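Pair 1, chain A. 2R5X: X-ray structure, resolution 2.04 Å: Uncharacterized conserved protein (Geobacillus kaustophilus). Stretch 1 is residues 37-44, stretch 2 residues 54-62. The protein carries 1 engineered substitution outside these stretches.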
# COMPACT_ATOMS: atom_id res chain seq x y z
N TYR A 37 -13.56 -8.01 3.21
CA TYR A 37 -13.84 -7.63 4.60
C TYR A 37 -12.74 -8.02 5.59
O TYR A 37 -12.78 -7.62 6.75
CB TYR A 37 -15.19 -8.19 5.06
CG TYR A 37 -15.34 -9.70 5.00
CD1 TYR A 37 -14.96 -10.50 6.08
CD2 TYR A 37 -15.91 -10.32 3.89
CE1 TYR A 37 -15.10 -11.88 6.04
CE2 TYR A 37 -16.07 -11.71 3.85
CZ TYR A 37 -15.67 -12.48 4.94
OH TYR A 37 -15.80 -13.84 4.93
N GLU A 38 -11.76 -8.80 5.13
CA GLU A 38 -10.63 -9.19 5.96
C GLU A 38 -9.45 -8.23 5.84
O GLU A 38 -8.69 -8.05 6.80
CB GLU A 38 -10.17 -10.60 5.62
CG GLU A 38 -11.19 -11.68 5.96
CD GLU A 38 -10.54 -12.96 6.43
OE1 GLU A 38 -10.80 -13.35 7.59
OE2 GLU A 38 -9.77 -13.58 5.65
N ARG A 39 -9.32 -7.62 4.66
CA ARG A 39 -8.16 -6.79 4.32
C ARG A 39 -8.53 -5.36 3.94
O ARG A 39 -9.59 -5.11 3.36
CB ARG A 39 -7.38 -7.42 3.15
CG ARG A 39 -6.81 -8.80 3.44
CD ARG A 39 -5.91 -9.26 2.32
NE ARG A 39 -5.22 -10.52 2.64
CZ ARG A 39 -4.21 -11.02 1.94
NH1 ARG A 39 -3.74 -10.39 0.87
NH2 ARG A 39 -3.66 -12.17 2.32
N VAL A 40 -7.63 -4.43 4.25
CA VAL A 40 -7.69 -3.08 3.68
C VAL A 40 -6.59 -2.95 2.64
O VAL A 40 -5.47 -3.41 2.85
CB VAL A 40 -7.61 -1.93 4.74
CG1 VAL A 40 -8.84 -1.94 5.64
CG2 VAL A 40 -6.32 -2.00 5.57
N THR A 41 -6.92 -2.31 1.52
CA THR A 41 -6.03 -2.22 0.37
C THR A 41 -5.97 -0.79 -0.14
O THR A 41 -7.00 -0.11 -0.24
CB THR A 41 -6.54 -3.14 -0.76
OG1 THR A 41 -6.73 -4.47 -0.25
CG2 THR A 41 -5.55 -3.20 -1.90
N TYR A 42 -4.77 -0.33 -0.47
CA TYR A 42 -4.56 1.02 -0.99
C TYR A 42 -3.72 0.96 -2.24
O TYR A 42 -2.67 0.32 -2.25
CB TYR A 42 -3.84 1.89 0.03
CG TYR A 42 -4.47 1.93 1.39
CD1 TYR A 42 -5.40 2.91 1.73
CD2 TYR A 42 -4.13 0.98 2.35
CE1 TYR A 42 -5.96 2.95 3.00
CE2 TYR A 42 -4.70 0.99 3.61
CZ TYR A 42 -5.61 1.98 3.93
OH TYR A 42 -6.16 2.00 5.18
N ASP A 43 -4.17 1.63 -3.30
CA ASP A 43 -3.44 1.64 -4.57
C ASP A 43 -2.99 3.04 -4.91
O ASP A 43 -3.75 3.99 -4.76
CB ASP A 43 -4.33 1.14 -5.71
CG ASP A 43 -4.46 -0.37 -5.74
OD1 ASP A 43 -3.81 -1.06 -4.94
OD2 ASP A 43 -5.24 -0.86 -6.59
N ARG A 44 -1.75 3.16 -5.38
CA ARG A 44 -1.31 4.39 -6.03
C ARG A 44 -0.99 4.07 -7.47
O ARG A 44 -0.13 3.23 -7.76
CB ARG A 44 -0.10 5.01 -5.33
CG ARG A 44 0.27 6.36 -5.92
CD ARG A 44 1.46 6.97 -5.24
NE ARG A 44 2.00 8.06 -6.04
CZ ARG A 44 2.69 9.08 -5.55
NH1 ARG A 44 2.91 9.18 -4.25
NH2 ARG A 44 3.14 10.02 -6.36
N TYR A 54 0.31 -0.10 -10.62
CA TYR A 54 -0.25 0.30 -9.34
C TYR A 54 0.57 -0.23 -8.16
O TYR A 54 0.88 -1.42 -8.09
CB TYR A 54 -1.75 -0.05 -9.22
CG TYR A 54 -2.10 -1.50 -9.47
CD1 TYR A 54 -2.19 -2.41 -8.42
CD2 TYR A 54 -2.38 -1.96 -10.76
CE1 TYR A 54 -2.53 -3.74 -8.64
CE2 TYR A 54 -2.71 -3.29 -11.00
CZ TYR A 54 -2.79 -4.17 -9.94
OH TYR A 54 -3.13 -5.48 -10.17
N LEU A 55 0.93 0.67 -7.26
CA LEU A 55 1.64 0.31 -6.04
C LEU A 55 0.59 -0.05 -5.00
O LEU A 55 -0.19 0.80 -4.59
CB LEU A 55 2.52 1.47 -5.56
CG LEU A 55 3.30 1.35 -4.25
CD1 LEU A 55 4.19 0.10 -4.24
CD2 LEU A 55 4.12 2.60 -4.01
N ARG A 56 0.58 -1.30 -4.56
CA ARG A 56 -0.46 -1.79 -3.67
C ARG A 56 0.06 -2.06 -2.27
O ARG A 56 0.97 -2.86 -2.09
CB ARG A 56 -1.10 -3.06 -4.26
CG ARG A 56 -2.14 -3.72 -3.35
CD ARG A 56 -3.10 -4.61 -4.14
NE ARG A 56 -4.00 -3.84 -4.99
CZ ARG A 56 -5.11 -4.31 -5.56
NH1 ARG A 56 -5.47 -5.57 -5.38
NH2 ARG A 56 -5.86 -3.52 -6.31
N VAL A 57 -0.54 -1.38 -1.29
CA VAL A 57 -0.25 -1.62 0.13
C VAL A 57 -1.51 -2.22 0.76
O VAL A 57 -2.61 -1.72 0.58
CB VAL A 57 0.18 -0.32 0.86
CG1 VAL A 57 0.38 -0.56 2.36
CG2 VAL A 57 1.46 0.22 0.23
N GLN A 58 -1.32 -3.32 1.49
CA GLN A 58 -2.42 -4.09 2.02
C GLN A 58 -2.13 -4.48 3.45
O GLN A 58 -0.98 -4.69 3.83
CB GLN A 58 -2.61 -5.34 1.16
CG GLN A 58 -4.00 -5.90 1.16
CD GLN A 58 -4.18 -6.98 0.12
OE1 GLN A 58 -3.35 -7.88 0.01
NE2 GLN A 58 -5.28 -6.91 -0.63
N GLY A 59 -3.19 -4.57 4.24
CA GLY A 59 -3.10 -5.02 5.62
C GLY A 59 -4.37 -5.75 6.04
O GLY A 59 -5.43 -5.52 5.47
N TYR A 60 -4.26 -6.63 7.02
CA TYR A 60 -5.45 -7.26 7.59
C TYR A 60 -5.80 -6.66 8.95
O TYR A 60 -4.94 -6.12 9.65
CB TYR A 60 -5.28 -8.78 7.69
CG TYR A 60 -4.09 -9.27 8.50
CD1 TYR A 60 -2.91 -9.67 7.88
CD2 TYR A 60 -4.16 -9.35 9.90
CE1 TYR A 60 -1.82 -10.12 8.63
CE2 TYR A 60 -3.08 -9.80 10.65
CZ TYR A 60 -1.91 -10.19 10.01
OH TYR A 60 -0.84 -10.64 10.75
N ALA A 61 -7.08 -6.78 9.32
CA ALA A 61 -7.52 -6.34 10.63
C ALA A 61 -7.24 -7.42 11.68
O ALA A 61 -7.97 -8.41 11.77
CB ALA A 61 -9.00 -5.98 10.60
N ILE A 62 -6.16 -7.23 12.43
CA ILE A 62 -5.75 -8.15 13.50
C ILE A 62 -6.60 -7.93 14.77
O ILE A 62 -6.81 -8.85 15.56
CB ILE A 62 -4.20 -8.09 13.77
CG1 ILE A 62 -3.72 -9.34 14.54
CG2 ILE A 62 -3.78 -6.78 14.45
CD1 ILE A 62 -2.20 -9.57 14.49

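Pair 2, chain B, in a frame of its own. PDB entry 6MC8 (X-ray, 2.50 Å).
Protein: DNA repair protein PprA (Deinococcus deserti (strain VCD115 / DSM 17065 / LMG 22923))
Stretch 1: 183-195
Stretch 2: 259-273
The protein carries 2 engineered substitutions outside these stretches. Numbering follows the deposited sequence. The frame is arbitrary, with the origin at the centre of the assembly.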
# COMPACT_ATOMS: atom_id res chain seq x y z
N THR B 183 -3.77 -12.09 8.77
CA THR B 183 -4.43 -11.74 7.52
C THR B 183 -3.69 -10.57 6.88
O THR B 183 -3.32 -9.62 7.56
CB THR B 183 -5.91 -11.39 7.78
OG1 THR B 183 -6.60 -12.55 8.25
CG2 THR B 183 -6.60 -10.84 6.53
N TRP B 184 -3.46 -10.65 5.57
CA TRP B 184 -2.80 -9.55 4.88
C TRP B 184 -3.31 -9.44 3.45
O TRP B 184 -3.77 -10.41 2.85
CB TRP B 184 -1.28 -9.72 4.91
CG TRP B 184 -0.70 -10.81 4.05
CD1 TRP B 184 -0.10 -10.66 2.84
CD2 TRP B 184 -0.70 -12.21 4.33
NE1 TRP B 184 0.31 -11.87 2.36
CE2 TRP B 184 -0.06 -12.85 3.25
CE3 TRP B 184 -1.19 -13.00 5.38
CZ2 TRP B 184 0.13 -14.22 3.20
CZ3 TRP B 184 -1.00 -14.36 5.32
CH2 TRP B 184 -0.36 -14.96 4.24
N ARG B 185 -3.24 -8.22 2.93
CA ARG B 185 -3.52 -7.92 1.53
C ARG B 185 -2.25 -7.39 0.87
O ARG B 185 -1.56 -6.54 1.44
CB ARG B 185 -4.66 -6.91 1.37
CG ARG B 185 -4.90 -6.47 -0.07
CD ARG B 185 -6.08 -5.54 -0.26
NE ARG B 185 -7.35 -6.23 -0.11
CZ ARG B 185 -8.23 -5.98 0.84
NH1 ARG B 185 -7.98 -5.04 1.73
NH2 ARG B 185 -9.36 -6.67 0.89
N GLN B 186 -1.93 -7.91 -0.31
CA GLN B 186 -0.86 -7.37 -1.14
C GLN B 186 -1.41 -7.17 -2.54
O GLN B 186 -1.59 -8.14 -3.29
CB GLN B 186 0.36 -8.29 -1.16
CG GLN B 186 1.55 -7.66 -1.85
CD GLN B 186 2.76 -8.56 -1.83
OE1 GLN B 186 2.70 -9.69 -1.36
NE2 GLN B 186 3.88 -8.05 -2.31
N GLY B 187 -1.69 -5.92 -2.89
CA GLY B 187 -2.28 -5.61 -4.18
C GLY B 187 -3.74 -5.99 -4.25
O GLY B 187 -4.57 -5.44 -3.53
N GLU B 188 -4.07 -6.94 -5.12
CA GLU B 188 -5.44 -7.43 -5.25
C GLU B 188 -5.67 -8.72 -4.48
O GLU B 188 -6.80 -9.22 -4.47
CB GLU B 188 -5.77 -7.64 -6.73
CG GLU B 188 -5.74 -6.38 -7.57
CD GLU B 188 -6.80 -5.38 -7.18
OE1 GLU B 188 -7.91 -5.81 -6.79
OE2 GLU B 188 -6.54 -4.17 -7.26
N THR B 189 -4.64 -9.25 -3.84
CA THR B 189 -4.69 -10.57 -3.23
C THR B 189 -4.90 -10.44 -1.72
O THR B 189 -4.02 -9.94 -1.01
CB THR B 189 -3.40 -11.33 -3.51
OG1 THR B 189 -3.18 -11.41 -4.92
CG2 THR B 189 -3.48 -12.74 -2.95
N LEU B 190 -6.05 -10.90 -1.24
CA LEU B 190 -6.27 -11.09 0.19
C LEU B 190 -5.78 -12.47 0.58
O LEU B 190 -6.00 -13.44 -0.14
CB LEU B 190 -7.75 -10.94 0.55
CG LEU B 190 -8.11 -11.04 2.03
CD1 LEU B 190 -7.53 -9.89 2.81
CD2 LEU B 190 -9.60 -11.15 2.24
N ALA B 191 -5.11 -12.56 1.72
CA ALA B 191 -4.53 -13.81 2.15
C ALA B 191 -4.65 -13.97 3.66
O ALA B 191 -4.68 -12.98 4.40
CB ALA B 191 -3.08 -13.91 1.72
N VAL B 192 -4.71 -15.22 4.11
CA VAL B 192 -4.80 -15.54 5.53
C VAL B 192 -3.95 -16.78 5.79
O VAL B 192 -3.95 -17.73 5.00
CB VAL B 192 -6.27 -15.72 5.98
CG1 VAL B 192 -6.99 -16.77 5.19
CG2 VAL B 192 -6.35 -16.02 7.46
N GLU B 193 -3.17 -16.74 6.86
CA GLU B 193 -2.32 -17.85 7.28
C GLU B 193 -2.86 -18.39 8.59
O GLU B 193 -3.24 -17.62 9.47
CB GLU B 193 -0.87 -17.40 7.45
CG GLU B 193 0.09 -18.51 7.84
CD GLU B 193 1.51 -18.02 8.02
OE1 GLU B 193 1.74 -16.81 7.87
OE2 GLU B 193 2.39 -18.85 8.30
N VAL B 194 -2.91 -19.71 8.71
CA VAL B 194 -3.26 -20.40 9.94
C VAL B 194 -2.09 -21.29 10.32
O VAL B 194 -1.68 -22.15 9.53
CB VAL B 194 -4.56 -21.20 9.78
CG1 VAL B 194 -4.76 -22.14 10.92
CG2 VAL B 194 -5.74 -20.26 9.69
N HIS B 195 -1.55 -21.09 11.52
CA HIS B 195 -0.28 -21.67 11.92
C HIS B 195 -0.40 -22.43 13.24
O HIS B 195 -0.83 -21.86 14.24
CB HIS B 195 0.77 -20.58 12.06
CG HIS B 195 2.11 -21.07 12.51
ND1 HIS B 195 2.98 -21.72 11.66
CD2 HIS B 195 2.73 -21.00 13.71
CE1 HIS B 195 4.08 -22.02 12.33
NE2 HIS B 195 3.95 -21.60 13.57
N VAL B 259 4.97 -29.81 8.29
CA VAL B 259 3.87 -28.89 8.00
C VAL B 259 3.49 -28.15 9.28
O VAL B 259 3.18 -28.77 10.29
CB VAL B 259 2.65 -29.64 7.43
CG1 VAL B 259 1.45 -28.73 7.35
CG2 VAL B 259 2.97 -30.17 6.07
N SER B 260 3.52 -26.82 9.21
CA SER B 260 3.10 -26.00 10.33
C SER B 260 2.09 -24.92 9.96
O SER B 260 1.48 -24.34 10.86
CB SER B 260 4.31 -25.34 11.01
OG SER B 260 4.91 -24.38 10.17
N SER B 261 1.89 -24.63 8.68
CA SER B 261 0.97 -23.58 8.29
C SER B 261 0.11 -24.04 7.12
O SER B 261 0.29 -25.12 6.57
CB SER B 261 1.70 -22.29 7.92
OG SER B 261 2.33 -21.72 9.05
N ALA B 262 -0.86 -23.19 6.77
CA ALA B 262 -1.69 -23.33 5.59
C ALA B 262 -2.19 -21.96 5.20
O ALA B 262 -2.69 -21.21 6.05
CB ALA B 262 -2.86 -24.29 5.83
N VAL B 263 -2.05 -21.61 3.92
CA VAL B 263 -2.36 -20.28 3.43
C VAL B 263 -3.45 -20.38 2.37
O VAL B 263 -3.36 -21.19 1.45
CB VAL B 263 -1.10 -19.59 2.85
CG1 VAL B 263 -1.43 -18.21 2.33
CG2 VAL B 263 -0.00 -19.52 3.89
N VAL B 264 -4.49 -19.56 2.52
CA VAL B 264 -5.55 -19.42 1.52
C VAL B 264 -5.50 -18.00 0.98
O VAL B 264 -5.46 -17.04 1.75
CB VAL B 264 -6.93 -19.76 2.11
CG1 VAL B 264 -8.02 -19.52 1.09
CG2 VAL B 264 -6.97 -21.19 2.57
N ARG B 265 -5.51 -17.88 -0.35
CA ARG B 265 -5.44 -16.59 -1.02
C ARG B 265 -6.67 -16.36 -1.88
O ARG B 265 -7.32 -17.31 -2.34
CB ARG B 265 -4.18 -16.49 -1.88
CG ARG B 265 -2.90 -16.45 -1.07
CD ARG B 265 -1.68 -16.40 -1.96
NE ARG B 265 -0.45 -16.36 -1.19
CZ ARG B 265 0.22 -17.43 -0.79
NH1 ARG B 265 -0.23 -18.64 -1.06
NH2 ARG B 265 1.34 -17.29 -0.09
N GLU B 266 -7.00 -15.09 -2.09
CA GLU B 266 -8.14 -14.70 -2.89
C GLU B 266 -7.83 -13.41 -3.63
O GLU B 266 -7.42 -12.42 -3.02
CB GLU B 266 -9.38 -14.50 -2.02
CG GLU B 266 -10.62 -14.12 -2.81
CD GLU B 266 -11.11 -15.22 -3.72
OE1 GLU B 266 -10.96 -16.41 -3.37
OE2 GLU B 266 -11.64 -14.90 -4.79
N THR B 267 -8.03 -13.42 -4.94
CA THR B 267 -7.76 -12.28 -5.80
C THR B 267 -9.06 -11.75 -6.39
O THR B 267 -9.99 -12.51 -6.65
CB THR B 267 -6.80 -12.66 -6.93
OG1 THR B 267 -7.42 -13.64 -7.77
CG2 THR B 267 -5.53 -13.24 -6.36
N GLY B 268 -9.12 -10.44 -6.58
CA GLY B 268 -10.23 -9.85 -7.28
C GLY B 268 -11.33 -9.28 -6.40
O GLY B 268 -11.07 -8.59 -5.41
N ARG B 269 -12.58 -9.57 -6.78
CA ARG B 269 -13.72 -8.90 -6.16
C ARG B 269 -14.08 -9.55 -4.83
O ARG B 269 -14.63 -8.90 -3.93
CB ARG B 269 -14.90 -8.91 -7.13
CG ARG B 269 -16.07 -8.03 -6.76
CD ARG B 269 -17.24 -8.80 -6.17
NE ARG B 269 -17.82 -9.72 -7.15
CZ ARG B 269 -18.71 -10.65 -6.84
NH1 ARG B 269 -19.20 -11.44 -7.79
NH2 ARG B 269 -19.13 -10.79 -5.59
N GLU B 270 -13.76 -10.84 -4.67
CA GLU B 270 -14.07 -11.54 -3.43
C GLU B 270 -13.10 -11.18 -2.31
O GLU B 270 -13.39 -11.46 -1.15
CB GLU B 270 -14.06 -13.05 -3.67
CG GLU B 270 -15.19 -13.57 -4.56
CD GLU B 270 -14.88 -13.47 -6.04
OE1 GLU B 270 -13.76 -13.04 -6.39
OE2 GLU B 270 -15.75 -13.82 -6.85
N GLY B 271 -12.00 -10.51 -2.66
CA GLY B 271 -10.94 -10.06 -1.73
C GLY B 271 -11.41 -9.00 -0.76
O GLY B 271 -10.75 -8.81 0.22
N ARG B 272 -12.46 -8.27 -1.11
CA ARG B 272 -12.97 -7.20 -0.22
C ARG B 272 -14.22 -7.62 0.56
O ARG B 272 -14.82 -6.74 1.14
CB ARG B 272 -13.19 -5.91 -1.00
CG ARG B 272 -11.91 -5.39 -1.61
CD ARG B 272 -11.87 -3.92 -1.86
NE ARG B 272 -10.55 -3.59 -2.29
CZ ARG B 272 -9.63 -3.05 -1.55
NH1 ARG B 272 -9.88 -2.73 -0.31
NH2 ARG B 272 -8.45 -2.82 -2.05
N GLU B 273 -14.56 -8.90 0.57
CA GLU B 273 -15.74 -9.35 1.30
C GLU B 273 -15.30 -10.10 2.55
O GLU B 273 -14.36 -10.89 2.51
CB GLU B 273 -16.61 -10.24 0.41
CG GLU B 273 -17.17 -9.53 -0.80
CD GLU B 273 -18.14 -8.42 -0.46
OE1 GLU B 273 -18.85 -8.54 0.56
OE2 GLU B 273 -18.20 -7.43 -1.21
O HOH W 1 -9.32 -3.87 -5.52

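In both pairs the matched strands run antiparallel. The strand axes approach to 4.5 Å in each, with N-to-C directions at 159° in pair 1 and 163° in pair 2, and 14 central residues superpose on N, CA and C with an RMSD of 0.5 Å. The register is therefore shared: A:Arg39 to A:Arg44 fall on B:Thr189 to B:Val194, and A:Leu55 to A:Tyr60 on B:Ala262 to B:Thr267, all with CA atoms within 0.5 Å.

Backbone bonding follows the same alternation. A:Val40 N donates to A:Gly59 O at 2.7 Å and A:Gly59 N to A:Val40 O at 2.9 Å; at the matching positions, B:Leu190 N reaches B:Glu266 O at 2.7 Å and B:Glu266 N reaches B:Leu190 O at 2.7 Å. One step along, A:Tyr42 N to A:Val57 O (2.8 Å) corresponds to B:Val192 N to B:Val264 O (3.1 Å). Beyond the ladder, A:Ala61 N donates to A:Glu38 O at 3.2 Å, whereas the equivalent bond from B:Gly268 N to B:Glu188 O is weak, at 3.4 Å.

The clearest divergence lies on the face carrying A:Thr41 and A:Asp43. In pair 1 this face is joined by polar side chains. A:Asp43 and A:Arg56 form a two-pronged salt bridge, A:Arg56 NE to A:Asp43 OD1 at 2.8 Å and A:Arg56 NH2 to A:Asp43 OD2 at 2.7 Å, the carboxylate meeting the guanidinium at its edge. A:Gln58 spans two neighbours: its NE2 donates to A:Thr41 OG1 at 2.9 Å, and its OE1 accepts from A:Arg39 NH1 at 2.7 Å.

Pair 2 sets B:Glu193 across from B:Val263, a pairing that offers no charged partner within the rung. The aliphatic parts pack instead, B:Glu193 CG lying 4.1 Å from B:Val263 CG2, while the extended side chain (chi1 and chi2 both t) stands out from the sheet, and B:Glu193 OE2 accepts from B:Ser261 OG, diagonally across the strands, at 3.0 Å. That hydroxyl also accepts from B:His195 ND1 at 2.7 Å. At the A:Thr41 position, B:Ala191 CB simply touches B:Arg265 CG at 3.8 Å.

On the other face, A:Val57 and B:Val264 nearly coincide, their side-chain centres 0.5 Å apart, but their partners differ: the ring edge of A:Tyr42 lies near A:Val57 O, whereas B:Val192 CG1 packs 4.3 Å from B:Val264 CB. Pair 2 also gains contacts outside the matched ladder. B:Arg185 NH2 donates to B:Gly271 O at 2.6 Å, and its guanidinium stacks on that of B:Arg272, planes at 23°, despite their like charges.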